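Long-range contact in chorismatase (Streptomyces hygroscopicus, PDB 4BPS), which hydrolyses chorismate to pyruvate and a dihydroxycyclohexadiene carboxylic acid, a step in the biosynthesis of the immunosuppressants FK506 and FK520: residues His48-Val62 and Ala91-Arg104. Numbering follows the deposited sequence. Where two conformers were deposited one is given.
Sequences HTDVSLVDGAPRTAV and AWARTDAYLFGVVR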
loop_
_atom_site.group_PDB
_atom_site.type_symbol
_atom_site.label_atom_id
_atom_site.label_comp_id
_atom_site.label_asym_id
_atom_site.label_seq_id
_atom_site.Cartn_x
_atom_site.Cartn_y
_atom_site.Cartn_z
ATOM N N HIS A 48 -17.269 -5.381 -0.733
ATOM C CA HIS A 48 -16.348 -5.386 -1.854
ATOM C C HIS A 48 -17.144 -5.476 -3.165
ATOM O O HIS A 48 -18.365 -5.709 -3.160
ATOM C CB HIS A 48 -15.315 -6.518 -1.752
ATOM C CG HIS A 48 -15.869 -7.903 -1.869
ATOM N ND1 HIS A 48 -16.313 -8.622 -0.781
ATOM C CD2 HIS A 48 -16.028 -8.709 -2.951
ATOM C CE1 HIS A 48 -16.737 -9.808 -1.199
ATOM N NE2 HIS A 48 -16.580 -9.884 -2.509
ATOM N N THR A 49 -16.448 -5.251 -4.269
ATOM C CA THR A 49 -17.021 -5.333 -5.609
ATOM C C THR A 49 -15.987 -5.985 -6.532
ATOM O O THR A 49 -14.854 -6.268 -6.129
ATOM C CB THR A 49 -17.365 -3.937 -6.184
ATOM O OG1 THR A 49 -16.154 -3.189 -6.388
ATOM C CG2 THR A 49 -18.280 -3.148 -5.284
ATOM N N ASP A 50 -16.376 -6.165 -7.792
ATOM C CA ASP A 50 -15.396 -6.513 -8.819
ATOM C C ASP A 50 -14.532 -5.296 -9.155
ATOM O O ASP A 50 -14.697 -4.209 -8.594
ATOM C CB ASP A 50 -16.064 -7.120 -10.086
ATOM C CG ASP A 50 -16.814 -6.092 -10.964
ATOM O OD1 ASP A 50 -16.983 -4.912 -10.576
ATOM O OD2 ASP A 50 -17.256 -6.499 -12.064
ATOM N N VAL A 51 -13.561 -5.515 -10.034
ATOM C CA VAL A 51 -12.739 -4.435 -10.568
ATOM C C VAL A 51 -13.323 -4.049 -11.926
ATOM O O VAL A 51 -13.634 -4.933 -12.755
ATOM C CB VAL A 51 -11.297 -4.898 -10.751
ATOM C CG1 VAL A 51 -10.479 -3.838 -11.432
ATOM C CG2 VAL A 51 -10.681 -5.286 -9.410
ATOM N N SER A 52 -13.445 -2.748 -12.189
ATOM C CA SER A 52 -13.991 -2.301 -13.466
ATOM C C SER A 52 -13.399 -0.943 -13.795
ATOM O O SER A 52 -12.707 -0.340 -12.971
ATOM C CB SER A 52 -15.530 -2.207 -13.405
ATOM O OG SER A 52 -15.925 -1.193 -12.519
ATOM N N LEU A 53 -13.681 -0.468 -15.005
ATOM C CA LEU A 53 -13.408 0.914 -15.394
ATOM C C LEU A 53 -14.692 1.726 -15.295
ATOM O O LEU A 53 -15.747 1.317 -15.799
ATOM C CB LEU A 53 -12.908 0.988 -16.834
ATOM C CG LEU A 53 -11.556 0.358 -17.115
ATOM C CD1 LEU A 53 -11.317 0.315 -18.614
ATOM C CD2 LEU A 53 -10.391 1.125 -16.449
ATOM N N VAL A 54 -14.589 2.882 -14.653
ATOM C CA VAL A 54 -15.682 3.849 -14.643
ATOM C C VAL A 54 -15.175 5.096 -15.347
ATOM O O VAL A 54 -14.306 5.802 -14.818
ATOM C CB VAL A 54 -16.103 4.154 -13.220
ATOM C CG1 VAL A 54 -17.202 5.239 -13.194
ATOM C CG2 VAL A 54 -16.577 2.870 -12.562
ATOM N N ASP A 55 -15.707 5.341 -16.549
ATOM C CA ASP A 55 -15.219 6.382 -17.446
ATOM C C ASP A 55 -13.698 6.479 -17.464
ATOM O O ASP A 55 -13.118 7.559 -17.247
ATOM C CB ASP A 55 -15.831 7.734 -17.101
ATOM C CG ASP A 55 -15.662 8.751 -18.229
ATOM O OD1 ASP A 55 -15.525 8.330 -19.407
ATOM O OD2 ASP A 55 -15.659 9.969 -17.946
ATOM N N GLY A 56 -13.062 5.343 -17.739
ATOM C CA GLY A 56 -11.625 5.283 -17.865
ATOM C C GLY A 56 -10.854 5.116 -16.567
ATOM O O GLY A 56 -9.615 4.952 -16.579
ATOM N N ALA A 57 -11.543 5.145 -15.429
ATOM C CA ALA A 57 -10.831 5.105 -14.156
ATOM C C ALA A 57 -11.031 3.738 -13.508
ATOM O O ALA A 57 -12.170 3.365 -13.239
ATOM C CB ALA A 57 -11.354 6.197 -13.244
ATOM N N PRO A 58 -9.948 2.972 -13.287
ATOM C CA PRO A 58 -10.095 1.720 -12.542
ATOM C C PRO A 58 -10.711 1.981 -11.180
ATOM O O PRO A 58 -10.328 2.950 -10.500
ATOM C CB PRO A 58 -8.656 1.233 -12.381
ATOM C CG PRO A 58 -7.919 1.824 -13.500
ATOM C CD PRO A 58 -8.580 3.150 -13.788
ATOM N N ARG A 59 -11.599 1.083 -10.761
ATOM C CA ARG A 59 -12.251 1.209 -9.479
ATOM C C ARG A 59 -12.534 -0.150 -8.869
ATOM O O ARG A 59 -12.882 -1.094 -9.588
ATOM C CB ARG A 59 -13.580 1.958 -9.686
ATOM C CG ARG A 59 -14.488 2.041 -8.497
ATOM C CD ARG A 59 -15.552 0.953 -8.594
ATOM N NE ARG A 59 -16.458 0.975 -7.456
ATOM C CZ ARG A 59 -17.641 0.373 -7.440
ATOM N NH1 ARG A 59 -18.071 -0.285 -8.512
ATOM N NH2 ARG A 59 -18.407 0.455 -6.358
ATOM N N THR A 60 -12.421 -0.241 -7.550
ATOM C CA THR A 60 -12.963 -1.384 -6.842
ATOM C C THR A 60 -13.228 -0.961 -5.404
ATOM O O THR A 60 -12.727 0.064 -4.952
ATOM C CB THR A 60 -12.018 -2.602 -6.892
ATOM O OG1 THR A 60 -12.747 -3.806 -6.604
ATOM C CG2 THR A 60 -10.864 -2.500 -5.902
ATOM N N ALA A 61 -14.008 -1.770 -4.684
ATOM C CA ALA A 61 -14.248 -1.567 -3.272
ATOM C C ALA A 61 -13.604 -2.692 -2.492
ATOM O O ALA A 61 -13.709 -3.863 -2.888
ATOM C CB ALA A 61 -15.741 -1.518 -2.985
ATOM N N VAL A 62 -12.948 -2.338 -1.386
ATOM C CA VAL A 62 -12.353 -3.339 -0.504
ATOM C C VAL A 62 -12.957 -3.229 0.886
ATOM O O VAL A 62 -13.362 -2.141 1.333
ATOM C CB VAL A 62 -10.792 -3.203 -0.446
ATOM C CG1 VAL A 62 -10.181 -3.607 -1.783
ATOM C CG2 VAL A 62 -10.363 -1.772 -0.036
ATOM N N ALA A 91 -7.651 -3.728 -14.194
ATOM C CA ALA A 91 -8.113 -2.473 -14.763
ATOM C C ALA A 91 -7.026 -1.444 -14.560
ATOM O O ALA A 91 -6.507 -1.318 -13.451
ATOM C CB ALA A 91 -9.420 -2.027 -14.128
ATOM N N TRP A 92 -6.680 -0.709 -15.615
ATOM C CA TRP A 92 -5.576 0.230 -15.555
ATOM C C TRP A 92 -5.879 1.516 -16.297
ATOM O O TRP A 92 -6.704 1.561 -17.212
ATOM C CB TRP A 92 -4.301 -0.427 -16.108
ATOM C CG TRP A 92 -4.423 -0.992 -17.504
ATOM C CD1 TRP A 92 -4.758 -2.279 -17.846
ATOM C CD2 TRP A 92 -4.245 -0.288 -18.742
ATOM N NE1 TRP A 92 -4.791 -2.423 -19.205
ATOM C CE2 TRP A 92 -4.460 -1.220 -19.778
ATOM C CE3 TRP A 92 -3.904 1.036 -19.072
ATOM C CZ2 TRP A 92 -4.377 -0.875 -21.124
ATOM C CZ3 TRP A 92 -3.799 1.372 -20.432
ATOM C CH2 TRP A 92 -4.048 0.421 -21.432
ATOM N N ALA A 93 -5.181 2.563 -15.866
ATOM C CA ALA A 93 -5.171 3.848 -16.559
ATOM C C ALA A 93 -3.739 4.343 -16.556
ATOM O O ALA A 93 -3.027 4.175 -15.554
ATOM C CB ALA A 93 -6.067 4.865 -15.849
ATOM N N ARG A 94 -3.319 4.973 -17.653
ATOM C CA ARG A 94 -1.950 5.476 -17.737
ATOM C C ARG A 94 -1.957 6.916 -18.224
ATOM O O ARG A 94 -2.803 7.317 -19.047
ATOM C CB ARG A 94 -1.103 4.609 -18.692
ATOM C CG ARG A 94 -1.462 4.742 -20.170
ATOM C CD ARG A 94 -0.715 3.689 -21.046
ATOM N NE ARG A 94 -0.980 3.946 -22.468
ATOM C CZ ARG A 94 -0.342 4.860 -23.205
ATOM N NH1 ARG A 94 0.653 5.565 -22.685
ATOM N NH2 ARG A 94 -0.702 5.092 -24.465
ATOM N N THR A 95 -0.993 7.679 -17.718
ATOM C CA THR A 95 -0.533 8.889 -18.385
ATOM C C THR A 95 0.693 8.485 -19.194
ATOM O O THR A 95 1.097 7.330 -19.167
ATOM C CB THR A 95 -0.171 9.973 -17.384
ATOM O OG1 THR A 95 0.976 9.547 -16.638
ATOM C CG2 THR A 95 -1.349 10.276 -16.454
ATOM N N ASP A 96 1.327 9.391 -19.936
ATOM C CA ASP A 96 2.538 8.978 -20.620
ATOM C C ASP A 96 3.637 8.548 -19.650
ATOM O O ASP A 96 4.438 7.665 -19.994
ATOM C CB ASP A 96 3.021 10.049 -21.586
ATOM C CG ASP A 96 2.151 10.117 -22.845
ATOM O OD1 ASP A 96 1.549 9.092 -23.247
ATOM O OD2 ASP A 96 2.079 11.194 -23.470
ATOM N N ALA A 97 3.635 9.078 -18.422
ATOM C CA ALA A 97 4.709 8.800 -17.468
ATOM C C ALA A 97 4.390 7.786 -16.367
ATOM O O ALA A 97 5.336 7.212 -15.802
ATOM C CB ALA A 97 5.179 10.106 -16.827
ATOM N N TYR A 98 3.107 7.582 -16.029
ATOM C CA TYR A 98 2.744 6.738 -14.884
ATOM C C TYR A 98 1.535 5.862 -15.197
ATOM O O TYR A 98 0.727 6.166 -16.076
ATOM C CB TYR A 98 2.463 7.584 -13.627
ATOM C CG TYR A 98 3.649 8.426 -13.236
ATOM C CD1 TYR A 98 4.748 7.858 -12.575
ATOM C CD2 TYR A 98 3.712 9.785 -13.547
ATOM C CE1 TYR A 98 5.864 8.644 -12.250
ATOM C CE2 TYR A 98 4.821 10.552 -13.221
ATOM C CZ TYR A 98 5.880 9.982 -12.560
ATOM O OH TYR A 98 7.002 10.718 -12.217
ATOM N N LEU A 99 1.413 4.776 -14.438
ATOM C CA LEU A 99 0.360 3.766 -14.615
ATOM C C LEU A 99 -0.237 3.439 -13.238
ATOM O O LEU A 99 0.500 3.295 -12.255
ATOM C CB LEU A 99 0.993 2.510 -15.202
ATOM C CG LEU A 99 0.179 1.227 -15.343
ATOM C CD1 LEU A 99 -0.882 1.427 -16.372
ATOM C CD2 LEU A 99 1.084 0.013 -15.724
ATOM N N PHE A 100 -1.562 3.314 -13.184
ATOM C CA PHE A 100 -2.296 2.848 -12.002
ATOM C C PHE A 100 -3.068 1.599 -12.397
ATOM O O PHE A 100 -3.739 1.612 -13.416
ATOM C CB PHE A 100 -3.272 3.933 -11.537
ATOM C CG PHE A 100 -4.129 3.537 -10.366
ATOM C CD1 PHE A 100 -3.642 3.611 -9.080
ATOM C CD2 PHE A 100 -5.432 3.114 -10.543
ATOM C CE1 PHE A 100 -4.445 3.261 -7.986
ATOM C CE2 PHE A 100 -6.224 2.763 -9.449
ATOM C CZ PHE A 100 -5.720 2.833 -8.185
ATOM N N GLY A 101 -3.008 0.554 -11.574
ATOM C CA GLY A 101 -3.764 -0.661 -11.842
ATOM C C GLY A 101 -4.358 -1.264 -10.590
ATOM O O GLY A 101 -3.859 -1.071 -9.468
ATOM N N VAL A 102 -5.426 -2.036 -10.793
ATOM C CA VAL A 102 -6.130 -2.712 -9.729
ATOM C C VAL A 102 -6.575 -4.081 -10.230
ATOM O O VAL A 102 -7.057 -4.186 -11.355
ATOM C CB VAL A 102 -7.440 -1.885 -9.430
ATOM C CG1 VAL A 102 -8.262 -2.531 -8.334
ATOM C CG2 VAL A 102 -7.154 -0.406 -9.134
ATOM N N VAL A 103 -6.428 -5.111 -9.400
ATOM C CA VAL A 103 -6.779 -6.468 -9.795
ATOM C C VAL A 103 -7.098 -7.250 -8.528
ATOM O O VAL A 103 -6.567 -6.953 -7.457
ATOM C CB VAL A 103 -5.617 -7.126 -10.578
ATOM C CG1 VAL A 103 -4.299 -7.134 -9.789
ATOM C CG2 VAL A 103 -5.974 -8.525 -11.056
ATOM N N ARG A 104 -7.979 -8.241 -8.605
ATOM C CA ARG A 104 -8.276 -9.049 -7.433
ATOM C C ARG A 104 -8.545 -10.494 -7.787
ATOM O O ARG A 104 -8.827 -10.824 -8.947
ATOM C CB ARG A 104 -9.427 -8.410 -6.633
ATOM C CG ARG A 104 -10.783 -8.445 -7.322
ATOM C CD ARG A 104 -11.801 -7.516 -6.674
ATOM N NE ARG A 104 -12.021 -7.910 -5.286
ATOM C CZ ARG A 104 -12.195 -7.071 -4.269
ATOM N NH1 ARG A 104 -12.305 -5.755 -4.462
ATOM N NH2 ARG A 104 -12.313 -7.563 -3.044
#
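R104 reaches from its strand across to V51, T60 and A61 of 48-62, and its side chain can be followed outward atom by atom. CB points toward 48-62. With chi1 at 68°, CG is set between the backbone N and carbonyl carbon and lies against V51 CG2; CD continues along the same methyl, at 3.7 Å from V51 CG2. A bend at chi3 then turns the guanidinium in among the backbone and side chains of 48-62. T49 O lies over one of its faces, close to NE and CZ and 3.1 Å from R104 NH1, but the angle is too poor for a hydrogen bond. NH1 is instead gripped twice. T60 OG1, in the guanidinium plane, accepts at 2.9 Å from R104 NH1. A61 O accepts at 2.8 Å from the same R104 NH1, which sits above the A61 carbonyl plane. NH2 meets H48 CB and donates to G187 O; the H48 ring plane is inclined 27° to the guanidinium. T60 OG1 also bonds to D50 O, tying the acceptor to the loop that leads into the hairpin.

No backbone hydrogen bond joins the segments: they belong to two different sheets of the YjgF-fold chorismatase, meeting through side chains, with strands 57-62 and 98-104 inclined at 36°.

Further along, V51 CG1 packs unusually tightly at 3.4 Å from A91 CB. P58 presents its ring to the other sheet: CB meets A91 CB and V102 CG2, CD lies 3.7 Å from A93 CB, and CG comes to the edge of the F100 ring, 4.1 Å from F100 CD2. Beside them, T60 CG2 touches V102 CG1 at 3.6 Å.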